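PDB 6O0A: flavohemoglobin, which binds heme and FAD and, as a flavohemoglobin, probably detoxifies nitric oxide with electrons passed from NAD(P)H through the flavin to the heme. Local coordinates for residues A53-L57 and E115-V119; G202-Q206 and A295-K299; P280-A286 and N365-C371. One frame throughout, in Å; residues are numbered along the deposited sequence.

Contact 1 of 3, residues A53-L57 and E115-V119; sequences ARPDL and EYDTV. With HEM (protoporphyrin IX containing Fe), chain C.
The guanidinium of R54 meets the carboxylate of E115 end-on, NH1 to OE1 at 3.0 Å and NH2 to OE2 at 2.9 Å, in a two-bonded salt bridge. The match is not flat: the two planes are turned 37° apart, so the NH2 bond lies in the guanidinium plane but reaches OE2 from 26° outside the carboxylate plane. The R54 chain bends at chi2 and chi3, which folds the guanidinium back over its own turn, where D56 takes it side-on: NE bonds OD1 and NH2 bonds OD2, each at 2.8 Å and each on a syn lone pair. NH2 is thus shared by two acids. T118 OG1 donates to E115 OE1 at 2.8 Å, nearly in line with the C-O bond; OG1 lies beside the T118 backbone N (chi1 -51°), one helical turn on from E115. OE1 therefore accepts two bonds, which should limit rotation of the carboxylate.

Packing is closest toward the heme. E115 O and V119 CG2 press on methyl CMC, the latter at 3.3 Å, E115 CB faces vinyl carbon CBC, and the Y116 ring takes CMC over one face. Within 53-57, L57 CD1 lies over the centre of the R54 guanidinium face. The apolar join between the segments is looser, L57 CD1 staying 4.4 Å from T118 CG2. P55 and D56, on the outer side of the turn after helix 25-53, are exposed.

The network thus ties this turn to helix 115-131, which lines the heme pocket of the globin fold. One arginine between two carboxylates probably offsets their mutual repulsion and favours the ionised form of both, while E115 joins the salt bridge at its tip to the heme edge at its base.

Contact 2 of 3, residues G202-Q206 and A295-K299; sequences GKAGQ and AFVEK
The ring of F296 turns its edge to the turn of 202-206: A204 O lies near the ring plane, 3.4 Å from CE1, while G205 CA comes in obliquely to the same carbon at 3.6 Å. The ring also touches L270 and L273 of helix 270-273 and points its edge at the face of F369, a T-shaped pair. With CG beside the backbone N (chi1 -68°), the phenyl leaves the helix in the direction of the turn. A204 supplies the methyl that fits against helix 290-302, its CB 3.6 Å from A295 O, 3.8 Å from K299 CB and 4.3 Å from A295 CB.

The loop is a type II beta turn from K203 to Q206, closed by Q206 N to K203 O. Q206 OE1 also accepts from K203 N at 2.9 Å, the donor standing above the amide carbonyl plane. G205, with positive phi (102°) at the third position of the turn, brings its CA against the ring.

K299 bends at chi2 and chi4 to bring NZ to a water at 2.7 Å, and this water also accepts from A204 N. The direct contact is van der Waals packing, in part of carbon against backbone carbonyl oxygens; at the ring edge, weakly positive hydrogens probably favour the A204 oxygen. The water-mediated link adds a polar tie between the FAD-binding and NAD-binding parts.

Contact 3 of 3, residues P280-A286 and N365-C371; sequences PLVLICA and NASVFLC
CG1 of I284 and CG of L370 both lie beside the backbone N (chi1 -60° and -49°), so that their branches run side by side in the same direction and L370 CD2 rests 3.7 Å from I284 CB. V282 and V368, each with CG1 anti to the backbone N, repeat the pairing two residues earlier on the same face, V368 CG2 lying 4.1 Å from V282 CB, and I284 CD1 reaches V368 CG1 across the diagonal. The opposite face of the sheet holds L281, L283, C285, S367, F369 and C371; there L283 CD2 sits 3.7 Å from F369 CB.

The backbones run parallel, 14° between the strand directions, with six hydrogen bonds that alternate in sense: S367, F369 and C371 donate to P280, V282 and I284, whose own strand donates back through V282, I284 and A286. F369 N to V282 O is 2.8 Å and nearly straight. CA-H...O contacts accompany the pairing, as from L370 CA to I284 O at 3.2 Å. Before the strands begin, the N365 amide crosses the P280 ring, its ND2 3.5 Å from CD.

In the parallel sheet of the NAD-binding fold, strand 281-286 lies between 308-315 and 367-371, and 394-397 flanks the latter on its other side. Helix 374-386 packs on the I284 and V368 face through F376, M380 and L384, and helix 290-302 on the face of L281 and F369.

From the N terminus, contact 1 comes first: it closes a largely helical 57-residue loop inside the heme-binding globin part, ending before the other two begin. Contact 2 opens at 202-206, within the flavin-binding part, and contact 3 opens at 280-286; 295-299 closes contact 2 while contact 3 is still open, and 365-371 closes contact 3, so the two cross. Strand 281-286 leads directly into helix 290-302, and contacts 2 and 3 touch, V297 CG2 lying 4.1 Å from L283 CD1. Together they join a turn of the FAD-binding domain, a helix and the parallel sheet. Contact 1 stands apart, its centre 34 Å from that of contact 2 and 39 Å from that of contact 3.

Contact 1 of 3, residues A53-L57 and E115-V119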
loop_
_atom_site.group_PDB
_atom_site.type_symbol
_atom_site.label_atom_id
_atom_site.label_comp_id
_atom_site.label_asym_id
_atom_site.label_seq_id
_atom_site.Cartn_x
_atom_site.Cartn_y
_atom_site.Cartn_z
ATOM N N ALA A 53 25.856 -4.672 6.782
ATOM C CA ALA A 53 26.764 -3.746 6.114
ATOM C C ALA A 53 26.219 -2.330 6.103
ATOM O O ALA A 53 27.003 -1.371 6.102
ATOM C CB ALA A 53 27.024 -4.217 4.680
ATOM N N ARG A 54 24.892 -2.192 6.112
ATOM C CA ARG A 54 24.208 -0.905 5.994
ATOM C C ARG A 54 23.158 -0.780 7.093
ATOM O O ARG A 54 21.956 -0.689 6.822
ATOM C CB ARG A 54 23.577 -0.772 4.609
ATOM C CG ARG A 54 24.612 -0.596 3.484
ATOM C CD ARG A 54 25.295 0.781 3.571
ATOM N NE ARG A 54 24.275 1.816 3.615
ATOM C CZ ARG A 54 23.601 2.247 2.548
ATOM N NH1 ARG A 54 23.868 1.759 1.340
ATOM N NH2 ARG A 54 22.666 3.176 2.691
ATOM N N PRO A 55 23.585 -0.753 8.359
ATOM C CA PRO A 55 22.611 -0.615 9.453
ATOM C C PRO A 55 21.799 0.658 9.365
ATOM O O PRO A 55 20.697 0.714 9.921
ATOM C CB PRO A 55 23.490 -0.646 10.714
ATOM C CG PRO A 55 24.842 -0.157 10.238
ATOM C CD PRO A 55 24.980 -0.712 8.840
ATOM N N ASP A 56 22.302 1.685 8.668
ATOM C CA ASP A 56 21.528 2.904 8.488
ATOM C C ASP A 56 20.203 2.624 7.789
ATOM O O ASP A 56 19.220 3.342 8.006
ATOM C CB ASP A 56 22.333 3.926 7.691
ATOM C CG ASP A 56 22.733 3.408 6.318
ATOM O OD1 ASP A 56 23.553 2.466 6.248
ATOM O OD2 ASP A 56 22.213 3.936 5.312
ATOM N N LEU A 57 20.149 1.571 6.969
ATOM C CA LEU A 57 18.911 1.265 6.257
ATOM C C LEU A 57 17.833 0.694 7.173
ATOM O O LEU A 57 16.655 0.732 6.815
ATOM C CB LEU A 57 19.201 0.303 5.098
ATOM C CG LEU A 57 20.059 0.893 3.974
ATOM C CD1 LEU A 57 20.444 -0.183 2.942
ATOM C CD2 LEU A 57 19.344 2.078 3.283
ATOM N N GLU A 115 20.687 3.100 -4.383
ATOM C CA GLU A 115 20.537 1.945 -3.507
ATOM C C GLU A 115 20.152 0.677 -4.257
ATOM O O GLU A 115 20.222 -0.408 -3.673
ATOM C CB GLU A 115 19.526 2.236 -2.398
ATOM C CG GLU A 115 19.914 3.430 -1.520
ATOM C CD GLU A 115 21.117 3.169 -0.617
ATOM O OE1 GLU A 115 21.747 2.087 -0.702
ATOM O OE2 GLU A 115 21.431 4.058 0.200
ATOM N N TYR A 116 19.756 0.771 -5.530
ATOM C CA TYR A 116 19.522 -0.458 -6.276
ATOM C C TYR A 116 20.817 -1.230 -6.462
ATOM O O TYR A 116 20.793 -2.459 -6.571
ATOM C CB TYR A 116 18.865 -0.149 -7.618
ATOM C CG TYR A 116 17.394 0.215 -7.469
ATOM C CD1 TYR A 116 17.006 1.524 -7.217
ATOM C CD2 TYR A 116 16.408 -0.756 -7.565
ATOM C CE1 TYR A 116 15.660 1.863 -7.082
ATOM C CE2 TYR A 116 15.071 -0.438 -7.435
ATOM C CZ TYR A 116 14.705 0.875 -7.193
ATOM O OH TYR A 116 13.376 1.192 -7.059
ATOM N N ASP A 117 21.956 -0.528 -6.484
ATOM C CA ASP A 117 23.253 -1.204 -6.510
ATOM C C ASP A 117 23.501 -1.964 -5.210
ATOM O O ASP A 117 24.077 -3.061 -5.220
ATOM C CB ASP A 117 24.375 -0.190 -6.727
ATOM C CG ASP A 117 24.307 0.489 -8.086
ATOM O OD1 ASP A 117 23.962 -0.174 -9.082
ATOM O OD2 ASP A 117 24.621 1.696 -8.158
ATOM N N THR A 118 23.086 -1.381 -4.083
ATOM C CA THR A 118 23.222 -2.039 -2.785
ATOM C C THR A 118 22.432 -3.338 -2.741
ATOM O O THR A 118 22.952 -4.388 -2.347
ATOM C CB THR A 118 22.744 -1.096 -1.682
ATOM O OG1 THR A 118 23.397 0.175 -1.828
ATOM C CG2 THR A 118 23.049 -1.691 -0.310
ATOM N N VAL A 119 21.160 -3.281 -3.135
ATOM C CA VAL A 119 20.334 -4.478 -3.121
ATOM C C VAL A 119 20.879 -5.515 -4.089
ATOM O O VAL A 119 20.917 -6.709 -3.769
ATOM C CB VAL A 119 18.865 -4.113 -3.400
ATOM C CG1 VAL A 119 18.076 -5.320 -3.886
ATOM C CG2 VAL A 119 18.267 -3.589 -2.111
HETATM C CHA HEM C . 8.974 -2.713 -0.465
HETATM C CHB HEM C . 10.412 -4.722 -4.671
HETATM C CHC HEM C . 14.600 -2.286 -4.394
HETATM C CHD HEM C . 13.431 -0.828 0.083
HETATM C C1A HEM C . 8.989 -3.449 -1.637
HETATM C C2A HEM C . 7.921 -4.290 -2.130
HETATM C C3A HEM C . 8.314 -4.836 -3.287
HETATM C C4A HEM C . 9.660 -4.378 -3.567
HETATM C CMA HEM C . 7.510 -5.805 -4.178
HETATM C CAA HEM C . 6.554 -4.481 -1.440
HETATM C CBA HEM C . 5.667 -3.372 -2.001
HETATM C CGA HEM C . 4.315 -3.406 -1.330
HETATM O O1A HEM C . 4.264 -3.433 -0.075
HETATM O O2A HEM C . 3.287 -3.401 -2.049
HETATM C C1B HEM C . 11.668 -4.234 -4.974
HETATM C C2B HEM C . 12.451 -4.560 -6.152
HETATM C C3B HEM C . 13.622 -3.899 -6.068
HETATM C C4B HEM C . 13.599 -3.118 -4.846
HETATM C CMB HEM C . 11.963 -5.532 -7.245
HETATM C CAB HEM C . 14.813 -3.880 -7.060
HETATM C CBB HEM C . 14.756 -4.304 -8.333
HETATM C C1C HEM C . 14.655 -1.716 -3.139
HETATM C C2C HEM C . 15.783 -1.001 -2.600
HETATM C C3C HEM C . 15.470 -0.587 -1.357
HETATM C C4C HEM C . 14.130 -1.053 -1.078
HETATM C CMC HEM C . 17.085 -0.764 -3.399
HETATM C CAC HEM C . 16.319 0.189 -0.315
HETATM C CBC HEM C . 17.663 0.115 -0.276
HETATM C C1D HEM C . 12.125 -1.212 0.304
HETATM C C2D HEM C . 11.391 -0.953 1.529
HETATM C C3D HEM C . 10.173 -1.474 1.396
HETATM C C4D HEM C . 10.073 -2.078 0.077
HETATM C CMD HEM C . 11.971 -0.215 2.757
HETATM C CAD HEM C . 9.061 -1.434 2.466
HETATM C CBD HEM C . 8.898 -2.845 3.025
HETATM C CGD HEM C . 9.960 -3.162 4.054
HETATM O O1D HEM C . 10.187 -2.337 4.981
HETATM O O2D HEM C . 10.572 -4.262 3.963
HETATM N NA HEM C . 10.037 -3.528 -2.541
HETATM N NB HEM C . 12.399 -3.357 -4.204
HETATM N NC HEM C . 13.651 -1.728 -2.189
HETATM N ND HEM C . 11.290 -1.888 -0.564
HETATM FE FE HEM C . 11.741 -2.407 -2.510
#

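Contact 2 of 3, residues G202-Q206 and A295-K299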
loop_
_atom_site.group_PDB
_atom_site.type_symbol
_atom_site.label_atom_id
_atom_site.label_comp_id
_atom_site.label_asym_id
_atom_site.label_seq_id
_atom_site.Cartn_x
_atom_site.Cartn_y
_atom_site.Cartn_z
ATOM N N GLY A 202 -2.278 16.311 -1.686
ATOM C CA GLY A 202 -2.626 14.909 -1.791
ATOM C C GLY A 202 -3.849 14.690 -2.664
ATOM O O GLY A 202 -4.684 15.576 -2.848
ATOM N N LYS A 203 -3.924 13.492 -3.236
ATOM C CA LYS A 203 -5.085 13.040 -3.989
ATOM C C LYS A 203 -5.850 12.030 -3.151
ATOM O O LYS A 203 -5.252 11.249 -2.404
ATOM C CB LYS A 203 -4.669 12.415 -5.323
ATOM C CG LYS A 203 -3.828 13.353 -6.205
ATOM C CD LYS A 203 -3.636 12.801 -7.607
ATOM C CE LYS A 203 -2.957 11.444 -7.583
ATOM N NZ LYS A 203 -2.447 11.038 -8.930
ATOM N N ALA A 204 -7.181 12.051 -3.258
ATOM C CA ALA A 204 -7.983 11.148 -2.445
ATOM C C ALA A 204 -7.607 9.696 -2.717
ATOM O O ALA A 204 -7.565 9.256 -3.873
ATOM C CB ALA A 204 -9.474 11.379 -2.712
ATOM N N GLY A 205 -7.340 8.958 -1.632
ATOM C CA GLY A 205 -6.836 7.601 -1.691
ATOM C C GLY A 205 -5.350 7.492 -1.419
ATOM O O GLY A 205 -4.861 6.385 -1.136
ATOM N N GLN A 206 -4.617 8.597 -1.480
ATOM C CA GLN A 206 -3.184 8.480 -1.251
ATOM C C GLN A 206 -2.877 8.363 0.238
ATOM O O GLN A 206 -3.707 8.634 1.114
ATOM C CB GLN A 206 -2.440 9.664 -1.867
ATOM C CG GLN A 206 -2.477 9.665 -3.403
ATOM C CD GLN A 206 -1.548 10.694 -4.003
ATOM O OE1 GLN A 206 -1.512 11.842 -3.563
ATOM N NE2 GLN A 206 -0.780 10.285 -5.007
ATOM N N ALA A 295 -12.012 9.172 2.293
ATOM C CA ALA A 295 -11.339 10.094 1.378
ATOM C C ALA A 295 -12.064 10.184 0.034
ATOM O O ALA A 295 -12.272 11.282 -0.498
ATOM C CB ALA A 295 -9.877 9.663 1.180
ATOM N N PHE A 296 -12.470 9.037 -0.523
ATOM C CA PHE A 296 -13.157 9.035 -1.816
ATOM C C PHE A 296 -14.499 9.740 -1.722
ATOM O O PHE A 296 -14.865 10.529 -2.603
ATOM C CB PHE A 296 -13.390 7.601 -2.300
ATOM C CG PHE A 296 -12.142 6.852 -2.661
ATOM C CD1 PHE A 296 -11.003 7.518 -3.105
ATOM C CD2 PHE A 296 -12.113 5.471 -2.566
ATOM C CE1 PHE A 296 -9.860 6.811 -3.446
ATOM C CE2 PHE A 296 -10.967 4.760 -2.900
ATOM C CZ PHE A 296 -9.844 5.435 -3.342
ATOM N N VAL A 297 -15.250 9.452 -0.662
ATOM C CA VAL A 297 -16.591 10.002 -0.539
ATOM C C VAL A 297 -16.538 11.508 -0.350
ATOM O O VAL A 297 -17.323 12.244 -0.949
ATOM C CB VAL A 297 -17.349 9.300 0.599
ATOM C CG1 VAL A 297 -18.682 10.001 0.840
ATOM C CG2 VAL A 297 -17.595 7.852 0.223
ATOM N N GLU A 298 -15.600 11.994 0.469
ATOM C CA GLU A 298 -15.464 13.434 0.654
ATOM C C GLU A 298 -15.118 14.134 -0.657
ATOM O O GLU A 298 -15.637 15.219 -0.945
ATOM C CB GLU A 298 -14.399 13.736 1.711
ATOM C CG GLU A 298 -14.405 15.203 2.182
ATOM C CD GLU A 298 -13.516 16.123 1.356
ATOM O OE1 GLU A 298 -12.518 15.653 0.774
ATOM O OE2 GLU A 298 -13.817 17.333 1.294
ATOM N N LYS A 299 -14.235 13.533 -1.461
ATOM C CA LYS A 299 -13.868 14.153 -2.729
ATOM C C LYS A 299 -15.042 14.140 -3.705
ATOM O O LYS A 299 -15.349 15.154 -4.345
ATOM C CB LYS A 299 -12.651 13.442 -3.330
ATOM C CG LYS A 299 -12.136 14.086 -4.617
ATOM C CD LYS A 299 -11.708 15.523 -4.376
ATOM C CE LYS A 299 -11.288 16.203 -5.675
ATOM N NZ LYS A 299 -10.247 15.425 -6.411
HETATM O O HOH W 1 -8.481 13.494 -5.740
#

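Contact 3 of 3, residues P280-A286 and N365-C371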
loop_
_atom_site.group_PDB
_atom_site.type_symbol
_atom_site.label_atom_id
_atom_site.label_comp_id
_atom_site.label_asym_id
_atom_site.label_seq_id
_atom_site.Cartn_x
_atom_site.Cartn_y
_atom_site.Cartn_z
ATOM N N PRO A 280 -20.930 3.705 -12.202
ATOM C CA PRO A 280 -21.213 3.650 -10.765
ATOM C C PRO A 280 -20.024 3.108 -9.994
ATOM O O PRO A 280 -19.172 2.394 -10.529
ATOM C CB PRO A 280 -22.414 2.699 -10.663
ATOM C CG PRO A 280 -22.668 2.187 -12.063
ATOM C CD PRO A 280 -21.496 2.549 -12.911
ATOM N N LEU A 281 -19.974 3.466 -8.708
ATOM C CA LEU A 281 -18.908 3.045 -7.812
ATOM C C LEU A 281 -19.485 2.237 -6.656
ATOM O O LEU A 281 -20.503 2.616 -6.066
ATOM C CB LEU A 281 -18.134 4.248 -7.245
ATOM C CG LEU A 281 -17.343 5.145 -8.198
ATOM C CD1 LEU A 281 -16.806 6.345 -7.437
ATOM C CD2 LEU A 281 -16.205 4.379 -8.857
ATOM N N VAL A 282 -18.829 1.128 -6.329
ATOM C CA VAL A 282 -19.187 0.320 -5.171
ATOM C C VAL A 282 -17.951 0.265 -4.292
ATOM O O VAL A 282 -16.885 -0.174 -4.742
ATOM C CB VAL A 282 -19.672 -1.088 -5.567
ATOM C CG1 VAL A 282 -20.085 -1.876 -4.326
ATOM C CG2 VAL A 282 -20.846 -1.003 -6.548
ATOM N N LEU A 283 -18.074 0.756 -3.061
ATOM C CA LEU A 283 -16.950 0.837 -2.135
ATOM C C LEU A 283 -17.235 -0.106 -0.973
ATOM O O LEU A 283 -18.235 0.066 -0.261
ATOM C CB LEU A 283 -16.746 2.275 -1.651
ATOM C CG LEU A 283 -16.726 3.343 -2.755
ATOM C CD1 LEU A 283 -16.551 4.732 -2.144
ATOM C CD2 LEU A 283 -15.604 3.068 -3.761
ATOM N N ILE A 284 -16.371 -1.101 -0.785
ATOM C CA ILE A 284 -16.594 -2.158 0.200
ATOM C C ILE A 284 -15.397 -2.185 1.141
ATOM O O ILE A 284 -14.253 -2.339 0.691
ATOM C CB ILE A 284 -16.792 -3.523 -0.471
ATOM C CG1 ILE A 284 -18.008 -3.481 -1.410
ATOM C CG2 ILE A 284 -16.919 -4.611 0.579
ATOM C CD1 ILE A 284 -18.284 -4.795 -2.132
ATOM N N CYS A 285 -15.649 -2.050 2.444
ATOM C CA CYS A 285 -14.540 -1.968 3.385
ATOM C C CYS A 285 -14.869 -2.672 4.695
ATOM O O CYS A 285 -16.028 -2.953 5.014
ATOM C CB CYS A 285 -14.136 -0.506 3.665
ATOM S SG CYS A 285 -15.427 0.492 4.434
ATOM N N ALA A 286 -13.814 -2.952 5.461
ATOM C CA ALA A 286 -13.945 -3.533 6.787
ATOM C C ALA A 286 -13.008 -2.804 7.734
ATOM O O ALA A 286 -11.871 -2.489 7.371
ATOM C CB ALA A 286 -13.612 -5.031 6.794
ATOM N N ASN A 365 -20.592 -2.329 -15.666
ATOM C CA ASN A 365 -19.787 -1.124 -15.819
ATOM C C ASN A 365 -19.392 -0.496 -14.486
ATOM O O ASN A 365 -18.741 0.553 -14.479
ATOM C CB ASN A 365 -20.529 -0.097 -16.688
ATOM C CG ASN A 365 -21.750 0.477 -16.002
ATOM O OD1 ASN A 365 -22.452 -0.217 -15.265
ATOM N ND2 ASN A 365 -22.010 1.757 -16.241
ATOM N N ALA A 366 -19.749 -1.116 -13.364
ATOM C CA ALA A 366 -19.348 -0.610 -12.057
ATOM C C ALA A 366 -17.897 -0.960 -11.765
ATOM O O ALA A 366 -17.415 -2.037 -12.127
ATOM C CB ALA A 366 -20.238 -1.183 -10.957
ATOM N N SER A 367 -17.196 -0.034 -11.118
ATOM C CA SER A 367 -15.922 -0.339 -10.487
ATOM C C SER A 367 -16.191 -0.654 -9.027
ATOM O O SER A 367 -17.015 0.004 -8.380
ATOM C CB SER A 367 -14.939 0.827 -10.602
ATOM O OG SER A 367 -14.612 1.101 -11.954
ATOM N N VAL A 368 -15.522 -1.684 -8.519
ATOM C CA VAL A 368 -15.671 -2.107 -7.132
ATOM C C VAL A 368 -14.328 -1.953 -6.441
ATOM O O VAL A 368 -13.318 -2.481 -6.922
ATOM C CB VAL A 368 -16.161 -3.561 -7.029
ATOM C CG1 VAL A 368 -16.325 -3.946 -5.579
ATOM C CG2 VAL A 368 -17.466 -3.749 -7.801
ATOM N N PHE A 369 -14.321 -1.249 -5.313
ATOM C CA PHE A 369 -13.121 -1.015 -4.517
ATOM C C PHE A 369 -13.229 -1.773 -3.195
ATOM O O PHE A 369 -14.269 -1.717 -2.532
ATOM C CB PHE A 369 -12.938 0.484 -4.258
ATOM C CG PHE A 369 -11.865 0.799 -3.261
ATOM C CD1 PHE A 369 -10.528 0.759 -3.625
ATOM C CD2 PHE A 369 -12.190 1.135 -1.953
ATOM C CE1 PHE A 369 -9.537 1.045 -2.702
ATOM C CE2 PHE A 369 -11.195 1.434 -1.018
ATOM C CZ PHE A 369 -9.870 1.388 -1.394
ATOM N N LEU A 370 -12.162 -2.483 -2.818
ATOM C CA LEU A 370 -12.112 -3.242 -1.572
ATOM C C LEU A 370 -10.986 -2.734 -0.685
ATOM O O LEU A 370 -9.861 -2.539 -1.148
ATOM C CB LEU A 370 -11.874 -4.735 -1.820
ATOM C CG LEU A 370 -12.738 -5.430 -2.861
ATOM C CD1 LEU A 370 -12.268 -6.875 -3.038
ATOM C CD2 LEU A 370 -14.201 -5.362 -2.436
ATOM N N CYS A 371 -11.272 -2.571 0.601
ATOM C CA CYS A 371 -10.194 -2.305 1.546
ATOM C C CYS A 371 -10.555 -2.916 2.890
ATOM O O CYS A 371 -11.529 -2.501 3.518
ATOM C CB CYS A 371 -9.943 -0.811 1.691
ATOM S SG CYS A 371 -8.461 -0.486 2.623
#